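Protein HRI1 (Saccharomyces cerevisiae, PDB 3RBY) is of unknown function and non-essential, but interacts with HRR25 and may interact with SEC72. Local coordinates at residues A[64-67]-A[71-74]; A[101-104]-A[108-111]; A[23-28]-A[128-133]. All coordinates share one frame; numbering follows the deposited sequence.

All three contacts lie on one antiparallel sheet. Contacts 1 and 2 are successive hairpins whose strands 71-76 and 96-102 are neighbours; their centres are about 11 Å apart, touching where Val-71 CG2 lies 4.2 Å from Lys-101 CG. Contact 2 joins contact 3, about 12 Å away between centres, through neighbouring strands 108-114 and 124-132, with Glu-110 N 2.7 Å from Glu-128 O and Trp-103 CH2 3.5 Å from Met-129 SD. Contacts 1 and 3 do not touch, their nearest atoms about 6 Å apart. Triethylene glycol, probably from the crystallisation liquor, lies near side chains of all three: about 3 Å from Gln-74, 4 Å from Ser-25 and 5 Å from Val-108.

Contact 1. Residues A[64-67]-A[71-74]; sequences ANDQ and VVTQ
Asn-65 and Thr-73 face each other as an antiparallel hydrogen-bonded pair. Asn-65 N donates to Thr-73 O at 2.9 Å, and Thr-73 N returns a bond to Asn-65 O at 2.8 Å. Their side chains share one face of the sheet. With chi1 at 55°, Thr-73 OG1 sits between its own N and carbonyl carbon, close to the neighbouring strand, 3.4 Å from Asn-65 CB; any bond from it to Asn-65 O would be weak. The branched threonine suits an extended backbone, and its CG2 is left to meet Gln-67 NE2 at 3.7 Å.

Nearer the turn, Gln-67 N binds Val-71 O at 3.0 Å. The Gln-67 side chain then runs extended across Val-71, crossing it obliquely: CB and CG lie against Val-71 O, CG at 3.4 Å, and the amide lies along the methyls of Val-71 and Thr-73 at the exposed side of the hairpin, OE1 3.5 Å from Val-71 CG1.

Ala-64, Asp-66, Val-72 and Gln-74 occupy the other face. Asp-66 OD1 comes to 3.2 Å from Val-71 O, two acceptors that form no hydrogen bond; the approach is probably offset by Gly-68 N, which binds OD1 in an Asx turn and ties the carboxylate to the chain reversal.

Further out, the backbones of Val-72 and Gln-74 bond to Trp-100 and Thr-98, and Gln-74 NE2 makes a weak bond to triethylene glycol. Strand 62-66 is outermost within this chain. The whole is a beta hairpin at the margin of an antiparallel sheet, in a protein built on beta-barrel architecture.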
ATOM      1  N   ALA A  64      17.750  15.462  -8.386  1.00 44.22           N
ATOM      2  CA  ALA A  64      17.803  14.305  -7.496  1.00 43.28           C
ATOM      3  C   ALA A  64      19.195  14.112  -6.945  1.00 47.81           C
ATOM      4  O   ALA A  64      20.145  14.076  -7.737  1.00 47.64           O
ATOM      5  CB  ALA A  64      17.302  13.085  -8.287  1.00 43.22           C
ATOM      6  N   ASN A  65      19.267  13.847  -5.680  1.00 48.64           N
ATOM      7  CA  ASN A  65      20.556  13.564  -5.106  1.00 50.45           C
ATOM      8  C   ASN A  65      20.493  12.549  -3.981  1.00 51.88           C
ATOM      9  O   ASN A  65      19.735  12.705  -3.028  1.00 51.86           O
ATOM     10  CB  ASN A  65      21.231  14.857  -4.658  1.00 50.67           C
ATOM     11  CG  ASN A  65      22.716  14.812  -4.860  1.00 58.63           C
ATOM     12  OD1 ASN A  65      23.468  14.567  -3.916  1.00 62.34           O
ATOM     13  ND2 ASN A  65      23.156  15.008  -6.108  1.00 53.03           N
ATOM     14  N   ASP A  66      21.308  11.507  -4.115  1.00 56.50           N
ATOM     15  CA  ASP A  66      21.333  10.396  -3.176  1.00 59.10           C
ATOM     16  C   ASP A  66      22.450  10.552  -2.151  1.00 61.22           C
ATOM     17  O   ASP A  66      23.592  10.853  -2.480  1.00 63.52           O
ATOM     18  CB  ASP A  66      21.489   9.069  -3.932  1.00 61.10           C
ATOM     19  CG  ASP A  66      21.365   7.846  -3.024  1.00 66.69           C
ATOM     20  OD1 ASP A  66      20.818   7.965  -1.904  1.00 70.96           O
ATOM     21  OD2 ASP A  66      21.810   6.757  -3.441  1.00 71.20           O
ATOM     22  N   GLN A  67      22.101  10.332  -0.895  1.00 67.20           N
ATOM     23  CA  GLN A  67      23.054  10.405   0.195  1.00 69.36           C
ATOM     24  C   GLN A  67      23.396   8.985   0.650  1.00 75.58           C
ATOM     25  O   GLN A  67      24.223   8.785   1.539  1.00 72.47           O
ATOM     26  CB  GLN A  67      22.446  11.253   1.301  1.00 73.67           C
ATOM     27  CG  GLN A  67      21.626  12.414   0.704  1.00 69.25           C
ATOM     28  CD  GLN A  67      21.207  13.462   1.713  1.00 72.64           C
ATOM     29  OE1 GLN A  67      20.885  13.153   2.863  1.00 76.99           O
ATOM     30  NE2 GLN A  67      21.194  14.719   1.277  1.00 79.08           N
ATOM     31  N   VAL A  71      18.101   7.840   1.982  1.00 66.28           N
ATOM     32  CA  VAL A  71      17.755   9.255   1.912  1.00 62.54           C
ATOM     33  C   VAL A  71      18.189   9.866   0.568  1.00 63.74           C
ATOM     34  O   VAL A  71      19.387   9.860   0.227  1.00 60.98           O
ATOM     35  CB  VAL A  71      18.395  10.039   3.070  1.00 61.95           C
ATOM     36  CG1 VAL A  71      17.831  11.460   3.136  1.00 58.92           C
ATOM     37  CG2 VAL A  71      18.154   9.309   4.371  1.00 63.45           C
ATOM     38  N   VAL A  72      17.219  10.371  -0.195  1.00 53.12           N
ATOM     39  CA  VAL A  72      17.527  11.134  -1.391  1.00 50.55           C
ATOM     40  C   VAL A  72      16.708  12.420  -1.411  1.00 49.22           C
ATOM     41  O   VAL A  72      15.614  12.489  -0.857  1.00 46.36           O
ATOM     42  CB  VAL A  72      17.364  10.298  -2.696  1.00 51.05           C
ATOM     43  CG1 VAL A  72      17.130   8.834  -2.372  1.00 52.26           C
ATOM     44  CG2 VAL A  72      16.268  10.856  -3.593  1.00 47.84           C
ATOM     45  N   THR A  73      17.268  13.454  -2.024  1.00 47.28           N
ATOM     46  CA  THR A  73      16.627  14.757  -2.050  1.00 44.21           C
ATOM     47  C   THR A  73      16.150  15.033  -3.450  1.00 44.04           C
ATOM     48  O   THR A  73      16.802  14.673  -4.432  1.00 45.59           O
ATOM     49  CB  THR A  73      17.592  15.885  -1.632  1.00 45.48           C
ATOM     50  OG1 THR A  73      18.772  15.845  -2.459  1.00 46.98           O
ATOM     51  CG2 THR A  73      17.978  15.729  -0.161  1.00 44.37           C
ATOM     52  N   GLN A  74      15.009  15.684  -3.553  1.00 40.47           N
ATOM     53  CA  GLN A  74      14.516  16.020  -4.862  1.00 43.86           C
ATOM     54  C   GLN A  74      14.008  17.442  -4.812  1.00 43.06           C
ATOM     55  O   GLN A  74      13.122  17.783  -4.012  1.00 44.51           O
ATOM     56  CB  GLN A  74      13.424  15.034  -5.295  1.00 40.74           C
ATOM     57  CG  GLN A  74      13.912  13.591  -5.366  1.00 38.52           C
ATOM     58  CD  GLN A  74      12.978  12.707  -6.186  1.00 41.14           C
ATOM     59  OE1 GLN A  74      12.673  13.017  -7.337  1.00 38.80           O
ATOM     60  NE2 GLN A  74      12.494  11.620  -5.582  1.00 41.13           N
TER

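Contact 2. Residues A[101-104]-A[108-111]; sequences KNWD and VEET
Lys-101 and Glu-109 are joined by two backbone hydrogen bonds, Lys-101 N to Glu-109 O and Glu-109 N to Lys-101 O, each 2.9 Å. A long CA-H...O contact, 3.6 Å from Val-108 CA to Lys-101 O, accompanies them. The next pair, Asn-102 with Val-108, is non-hydrogen-bonded.

Packing follows the two faces. Asn-102 and Val-108 lie side by side, and Asn-102 OD1 rests 3.4 Å from Val-108 CG2. Beyond the strand end, Trp-103 turns its indole back over the hairpin, NE1 reaching 3.6 Å from Glu-109 CB. Since Glu-109 CG is anti to the backbone N (chi1 174°) and the chain runs on extended, its carboxylate passes beside the six-membered ring, OE1 3.7 Å from Trp-103 CZ2, with the two planes 68° apart.

This is a beta hairpin of strands 96-102 and 108-114, extended on one side by 71-76 and on the other by 124-132.

Polar and charged groups gather on the glutamate. OE1 forms a salt bridge with Arg-127, which probably offsets the charge of this buried acid. A water in the indole plane accepts from Trp-103 NE1 at 3.0 Å and donates to Glu-109 OE2, though this second bond is modelled doubtfully short. The methylene CD of Lys-101 lies 3.4 Å from Glu-109 OE2, the side chains running side by side, but Lys-101 NZ remains 4.8 Å from that oxygen, too far for a salt bridge. Pro-17 and Asn-18 of the second subunit pack on Glu-109 and Trp-103.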
ATOM      1  N   LYS A 101      12.757   9.017   1.940  1.00 44.68           N
ATOM      2  CA  LYS A 101      13.403   8.042   2.807  1.00 47.00           C
ATOM      3  C   LYS A 101      12.764   6.666   2.626  1.00 43.77           C
ATOM      4  O   LYS A 101      11.578   6.490   2.933  1.00 43.03           O
ATOM      5  CB  LYS A 101      13.282   8.475   4.277  1.00 46.64           C
ATOM      6  CG  LYS A 101      14.035   9.760   4.674  1.00 50.52           C
ATOM      7  CD  LYS A 101      13.296  10.506   5.813  1.00 55.13           C
ATOM      8  CE  LYS A 101      14.236  11.096   6.879  1.00 59.21           C
ATOM      9  NZ  LYS A 101      14.667  10.079   7.906  1.00 63.86           N
ATOM     10  N   ASN A 102      13.542   5.705   2.119  1.00 43.56           N
ATOM     11  CA  ASN A 102      13.099   4.315   2.004  1.00 42.32           C
ATOM     12  C   ASN A 102      12.872   3.674   3.373  1.00 41.63           C
ATOM     13  O   ASN A 102      13.714   3.813   4.270  1.00 40.15           O
ATOM     14  CB  ASN A 102      14.127   3.467   1.233  1.00 43.54           C
ATOM     15  CG  ASN A 102      14.214   3.834  -0.244  1.00 47.97           C
ATOM     16  OD1 ASN A 102      13.226   4.239  -0.865  1.00 50.63           O
ATOM     17  ND2 ASN A 102      15.405   3.688  -0.816  1.00 54.10           N
ATOM     18  N   TRP A 103      11.744   2.980   3.548  1.00 39.62           N
ATOM     19  CA  TRP A 103      11.540   2.196   4.773  1.00 40.74           C
ATOM     20  C   TRP A 103      11.845   0.733   4.523  1.00 38.67           C
ATOM     21  O   TRP A 103      11.867   0.290   3.371  1.00 35.27           O
ATOM     22  CB  TRP A 103      10.108   2.321   5.274  1.00 39.36           C
ATOM     23  CG  TRP A 103       9.784   3.652   5.808  1.00 42.59           C
ATOM     24  CD1 TRP A 103      10.627   4.713   5.921  1.00 40.38           C
ATOM     25  CD2 TRP A 103       8.506   4.095   6.301  1.00 43.36           C
ATOM     26  NE1 TRP A 103       9.960   5.791   6.460  1.00 46.25           N
ATOM     27  CE2 TRP A 103       8.657   5.437   6.702  1.00 42.50           C
ATOM     28  CE3 TRP A 103       7.254   3.486   6.442  1.00 44.23           C
ATOM     29  CZ2 TRP A 103       7.598   6.185   7.235  1.00 44.40           C
ATOM     30  CZ3 TRP A 103       6.205   4.226   6.976  1.00 41.30           C
ATOM     31  CH2 TRP A 103       6.384   5.561   7.366  1.00 43.10           C
ATOM     32  N   ASP A 104      12.065  -0.024   5.595  1.00 40.04           N
ATOM     33  CA  ASP A 104      12.283  -1.464   5.455  1.00 39.54           C
ATOM     34  C   ASP A 104      11.112  -2.148   4.729  1.00 40.24           C
ATOM     35  O   ASP A 104      11.294  -3.175   4.070  1.00 37.64           O
ATOM     36  CB  ASP A 104      12.474  -2.113   6.829  1.00 39.63           C
ATOM     37  CG  ASP A 104      13.727  -1.628   7.551  1.00 47.18           C
ATOM     38  OD1 ASP A 104      13.825  -1.889   8.770  1.00 49.74           O
ATOM     39  OD2 ASP A 104      14.603  -0.996   6.916  1.00 46.33           O
ATOM     40  N   VAL A 108       8.064   4.326   0.714  1.00 37.54           N
ATOM     41  CA  VAL A 108       8.956   5.478   0.685  1.00 39.56           C
ATOM     42  C   VAL A 108       8.269   6.702   1.267  1.00 39.98           C
ATOM     43  O   VAL A 108       7.224   7.150   0.757  1.00 38.72           O
ATOM     44  CB  VAL A 108       9.401   5.824  -0.753  1.00 38.13           C
ATOM     45  CG1 VAL A 108      10.448   6.955  -0.739  1.00 41.40           C
ATOM     46  CG2 VAL A 108       9.942   4.592  -1.474  1.00 39.83           C
ATOM     47  N   GLU A 109       8.855   7.253   2.325  1.00 42.78           N
ATOM     48  CA  GLU A 109       8.297   8.459   2.938  1.00 41.80           C
ATOM     49  C   GLU A 109       8.841   9.717   2.249  1.00 43.30           C
ATOM     50  O   GLU A 109      10.062   9.961   2.257  1.00 39.59           O
ATOM     51  CB  GLU A 109       8.630   8.511   4.439  1.00 39.75           C
ATOM     52  CG  GLU A 109       8.207   9.829   5.116  1.00 43.81           C
ATOM     53  CD  GLU A 109       8.789   9.993   6.512  1.00 49.16           C
ATOM     54  OE1 GLU A 109       8.016   9.901   7.490  1.00 50.76           O
ATOM     55  OE2 GLU A 109      10.016  10.226   6.630  1.00 51.57           O
ATOM     56  N   GLU A 110       7.944  10.512   1.664  1.00 38.91           N
ATOM     57  CA  GLU A 110       8.325  11.822   1.134  1.00 42.82           C
ATOM     58  C   GLU A 110       7.934  12.911   2.133  1.00 43.47           C
ATOM     59  O   GLU A 110       6.787  12.966   2.580  1.00 43.20           O
ATOM     60  CB  GLU A 110       7.644  12.105  -0.213  1.00 41.81           C
ATOM     61  CG  GLU A 110       7.848  13.533  -0.710  1.00 39.48           C
ATOM     62  CD  GLU A 110       6.857  13.938  -1.797  1.00 44.55           C
ATOM     63  OE1 GLU A 110       5.967  13.122  -2.153  1.00 42.00           O
ATOM     64  OE2 GLU A 110       6.962  15.084  -2.295  1.00 44.87           O
ATOM     65  N   THR A 111       8.884  13.778   2.478  1.00 44.08           N
ATOM     66  CA  THR A 111       8.599  14.892   3.378  1.00 43.01           C
ATOM     67  C   THR A 111       9.101  16.200   2.790  1.00 47.49           C
ATOM     68  O   THR A 111       9.951  16.205   1.888  1.00 44.58           O
ATOM     69  CB  THR A 111       9.260  14.699   4.750  1.00 42.98           C
ATOM     70  OG1 THR A 111      10.677  14.539   4.580  1.00 46.99           O
ATOM     71  CG2 THR A 111       8.682  13.481   5.436  1.00 42.45           C
TER
HETATM   72  O   HOH W   1      11.038   8.264   7.664  1.00 48.16           O

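Contact 3. Residues A[23-28]-A[128-133]; sequences TLSSVS and EMWQPV. Unlike the reference sequence in segment 128-133: Met-129 (reference Leu).
A tryptophan reaching across one face of a curved antiparallel sheet joins strands that are not neighbours: Trp-130, on strand 124-132, meets Thr-23, just before strand 24-27, and Ser-25, within it. Strand 4-12 runs between the two, so Ser-25 and Trp-130, though closest in backbone, have CA atoms 9.1 Å apart and only side chains can bridge the distance. A long, flat indole suits the task. Its CG is anti to the carbonyl carbon (chi1 -63°) and the ring stands roughly at right angles to the CA-CB-CG plane (chi2 91°), so the six-membered ring is carried forward to the other strand.

There CH2 lies 3.7 Å from Thr-23 CG2 and 3.3 Å from Ser-25 OG, with CZ3 almost as near to both; the approach is oblique. The small serine lets the ring come close, and the threonine offers it a methyl. Neither hydroxyl depends on the indole: Ser-25 OG is hydrogen-bonded to Ser-35 OG, and Thr-23 OG1 to Thr-21 OG1.

In the antiparallel sheet of this beta-barrel protein, the intervening strand also supports the ring, Leu-6 and Arg-8 touching it. Trp-130 stacks on Trp-100, and its NE1 is bonded to Glu-110 OE1, which, with the stack, restrains the ring's rotation. With the indole cut back to an alanine, Glu-110 is likely to lose this donor and a gap to open between Thr-23, Ser-25 and Trp-100.

Glu-128, on the same side of the strand as Trp-130, forms a salt bridge with Arg-37, while Met-129 and Gln-131 point the other way and pack on Leu-10 and Leu-9 of the second subunit. Gln-131 NE2 also bonds to Pro-132 O at 2.9 Å.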
ATOM      1  N   THR A  23      -3.773   8.565  -6.648  1.00 36.53           N
ATOM      2  CA  THR A  23      -2.575   9.165  -7.191  1.00 33.39           C
ATOM      3  C   THR A  23      -1.526   8.123  -7.610  1.00 33.93           C
ATOM      4  O   THR A  23      -1.178   7.206  -6.846  1.00 36.49           O
ATOM      5  CB  THR A  23      -1.953  10.124  -6.175  1.00 34.27           C
ATOM      6  OG1 THR A  23      -2.808  11.257  -6.033  1.00 32.40           O
ATOM      7  CG2 THR A  23      -0.544  10.589  -6.632  1.00 37.20           C
ATOM      8  N   LEU A  24      -1.008   8.293  -8.822  1.00 33.92           N
ATOM      9  CA  LEU A  24       0.105   7.503  -9.320  1.00 35.77           C
ATOM     10  C   LEU A  24       1.164   8.488  -9.798  1.00 36.37           C
ATOM     11  O   LEU A  24       0.843   9.442 -10.524  1.00 36.71           O
ATOM     12  CB  LEU A  24      -0.338   6.611 -10.491  1.00 33.28           C
ATOM     13  CG  LEU A  24      -1.118   5.318 -10.198  1.00 36.00           C
ATOM     14  CD1 LEU A  24      -1.507   4.589 -11.469  1.00 32.97           C
ATOM     15  CD2 LEU A  24      -0.321   4.377  -9.309  1.00 29.74           C
ATOM     16  N   SER A  25       2.416   8.275  -9.396  1.00 36.18           N
ATOM     17  CA  SER A  25       3.534   9.039  -9.964  1.00 33.80           C
ATOM     18  C   SER A  25       4.381   8.151 -10.864  1.00 35.64           C
ATOM     19  O   SER A  25       4.830   7.077 -10.449  1.00 35.39           O
ATOM     20  CB  SER A  25       4.396   9.662  -8.870  1.00 35.22           C
ATOM     21  OG  SER A  25       3.688  10.670  -8.153  1.00 34.23           O
ATOM     22  N   SER A  26       4.578   8.597 -12.105  1.00 36.21           N
ATOM     23  CA  SER A  26       5.421   7.882 -13.053  1.00 34.37           C
ATOM     24  C   SER A  26       6.782   8.567 -13.194  1.00 36.46           C
ATOM     25  O   SER A  26       6.863   9.754 -13.555  1.00 33.32           O
ATOM     26  CB  SER A  26       4.754   7.803 -14.433  1.00 33.83           C
ATOM     27  OG  SER A  26       3.415   7.358 -14.344  1.00 30.87           O
ATOM     28  N   VAL A  27       7.851   7.819 -12.932  1.00 35.48           N
ATOM     29  CA  VAL A  27       9.191   8.336 -13.178  1.00 33.52           C
ATOM     30  C   VAL A  27       9.888   7.450 -14.208  1.00 35.09           C
ATOM     31  O   VAL A  27      10.168   6.275 -13.948  1.00 33.50           O
ATOM     32  CB  VAL A  27      10.016   8.427 -11.885  1.00 33.86           C
ATOM     33  CG1 VAL A  27      11.395   9.046 -12.176  1.00 30.74           C
ATOM     34  CG2 VAL A  27       9.272   9.258 -10.840  1.00 32.96           C
ATOM     35  N   SER A  28      10.159   8.010 -15.386  1.00 34.34           N
ATOM     36  CA  SER A  28      10.796   7.234 -16.435  1.00 33.48           C
ATOM     37  C   SER A  28      12.244   6.941 -16.054  1.00 34.84           C
ATOM     38  O   SER A  28      12.799   7.583 -15.160  1.00 33.69           O
ATOM     39  CB  SER A  28      10.755   7.970 -17.777  1.00 30.93           C
ATOM     40  OG  SER A  28      11.569   9.132 -17.747  1.00 33.46           O
ATOM     41  N   GLU A 128       4.071  12.493   2.642  1.00 41.63           N
ATOM     42  CA  GLU A 128       3.362  11.612   1.742  1.00 40.61           C
ATOM     43  C   GLU A 128       4.009  10.257   1.787  1.00 39.33           C
ATOM     44  O   GLU A 128       5.232  10.152   1.749  1.00 39.20           O
ATOM     45  CB  GLU A 128       3.383  12.170   0.323  1.00 37.70           C
ATOM     46  CG  GLU A 128       2.355  13.249   0.141  1.00 41.64           C
ATOM     47  CD  GLU A 128       2.583  14.074  -1.094  1.00 43.69           C
ATOM     48  OE1 GLU A 128       3.397  15.016  -1.012  1.00 50.18           O
ATOM     49  OE2 GLU A 128       1.955  13.793  -2.139  1.00 41.33           O
ATOM     50  N   MET A 129       3.184   9.222   1.880  1.00 40.00           N
ATOM     51  CA  MET A 129       3.683   7.860   1.868  1.00 37.51           C
ATOM     52  C   MET A 129       3.431   7.232   0.506  1.00 37.23           C
ATOM     53  O   MET A 129       2.326   7.340  -0.047  1.00 37.05           O
ATOM     54  CB  MET A 129       3.019   7.054   2.975  1.00 39.72           C
ATOM     55  CG  MET A 129       3.994   6.252   3.827  1.00 50.78           C
ATOM     56  SD  MET A 129       5.259   7.292   4.563  1.00 44.94           S
ATOM     57  CE  MET A 129       4.219   8.607   5.112  1.00 47.89           C
ATOM     58  N   TRP A 130       4.462   6.574  -0.024  1.00 35.27           N
ATOM     59  CA  TRP A 130       4.406   6.026  -1.375  1.00 36.97           C
ATOM     60  C   TRP A 130       4.669   4.536  -1.438  1.00 36.18           C
ATOM     61  O   TRP A 130       5.620   4.030  -0.825  1.00 34.12           O
ATOM     62  CB  TRP A 130       5.405   6.728  -2.312  1.00 34.47           C
ATOM     63  CG  TRP A 130       5.119   8.171  -2.490  1.00 34.95           C
ATOM     64  CD1 TRP A 130       5.620   9.203  -1.744  1.00 34.16           C
ATOM     65  CD2 TRP A 130       4.236   8.763  -3.455  1.00 36.25           C
ATOM     66  NE1 TRP A 130       5.114  10.400  -2.197  1.00 34.88           N
ATOM     67  CE2 TRP A 130       4.260  10.162  -3.241  1.00 35.39           C
ATOM     68  CE3 TRP A 130       3.437   8.250  -4.483  1.00 33.39           C
ATOM     69  CZ2 TRP A 130       3.516  11.051  -4.017  1.00 34.70           C
ATOM     70  CZ3 TRP A 130       2.695   9.128  -5.247  1.00 33.63           C
ATOM     71  CH2 TRP A 130       2.745  10.517  -5.017  1.00 36.86           C
ATOM     72  N   GLN A 131       3.835   3.863  -2.230  1.00 31.58           N
ATOM     73  CA  GLN A 131       3.965   2.445  -2.476  1.00 34.13           C
ATOM     74  C   GLN A 131       4.491   2.179  -3.898  1.00 34.48           C
ATOM     75  O   GLN A 131       3.796   2.440  -4.885  1.00 33.61           O
ATOM     76  CB  GLN A 131       2.610   1.756  -2.298  1.00 32.40           C
ATOM     77  CG  GLN A 131       2.670   0.277  -2.654  1.00 31.75           C
ATOM     78  CD  GLN A 131       3.484  -0.514  -1.647  1.00 37.23           C
ATOM     79  OE1 GLN A 131       3.041  -0.712  -0.506  1.00 32.25           O
ATOM     80  NE2 GLN A 131       4.683  -0.957  -2.047  1.00 32.52           N
ATOM     81  N   PRO A 132       5.728   1.673  -4.005  1.00 32.57           N
ATOM     82  CA  PRO A 132       6.211   1.235  -5.320  1.00 33.81           C
ATOM     83  C   PRO A 132       5.401   0.033  -5.754  1.00 35.19           C
ATOM     84  O   PRO A 132       5.132  -0.889  -4.959  1.00 37.22           O
ATOM     85  CB  PRO A 132       7.666   0.808  -5.052  1.00 32.72           C
ATOM     86  CG  PRO A 132       8.032   1.486  -3.734  1.00 34.23           C
ATOM     87  CD  PRO A 132       6.752   1.548  -2.951  1.00 36.10           C
ATOM     88  N   VAL A 133       5.051   0.029  -7.028  1.00 33.77           N
ATOM     89  CA  VAL A 133       4.139  -0.949  -7.575  1.00 32.66           C
ATOM     90  C   VAL A 133       4.777  -1.513  -8.867  1.00 33.51           C
ATOM     91  O   VAL A 133       5.699  -0.901  -9.427  1.00 38.99           O
ATOM     92  CB  VAL A 133       2.754  -0.249  -7.738  1.00 35.02           C
ATOM     93  CG1 VAL A 133       2.344  -0.068  -9.181  1.00 36.98           C
ATOM     94  CG2 VAL A 133       1.682  -0.950  -6.909  1.00 36.43           C
TER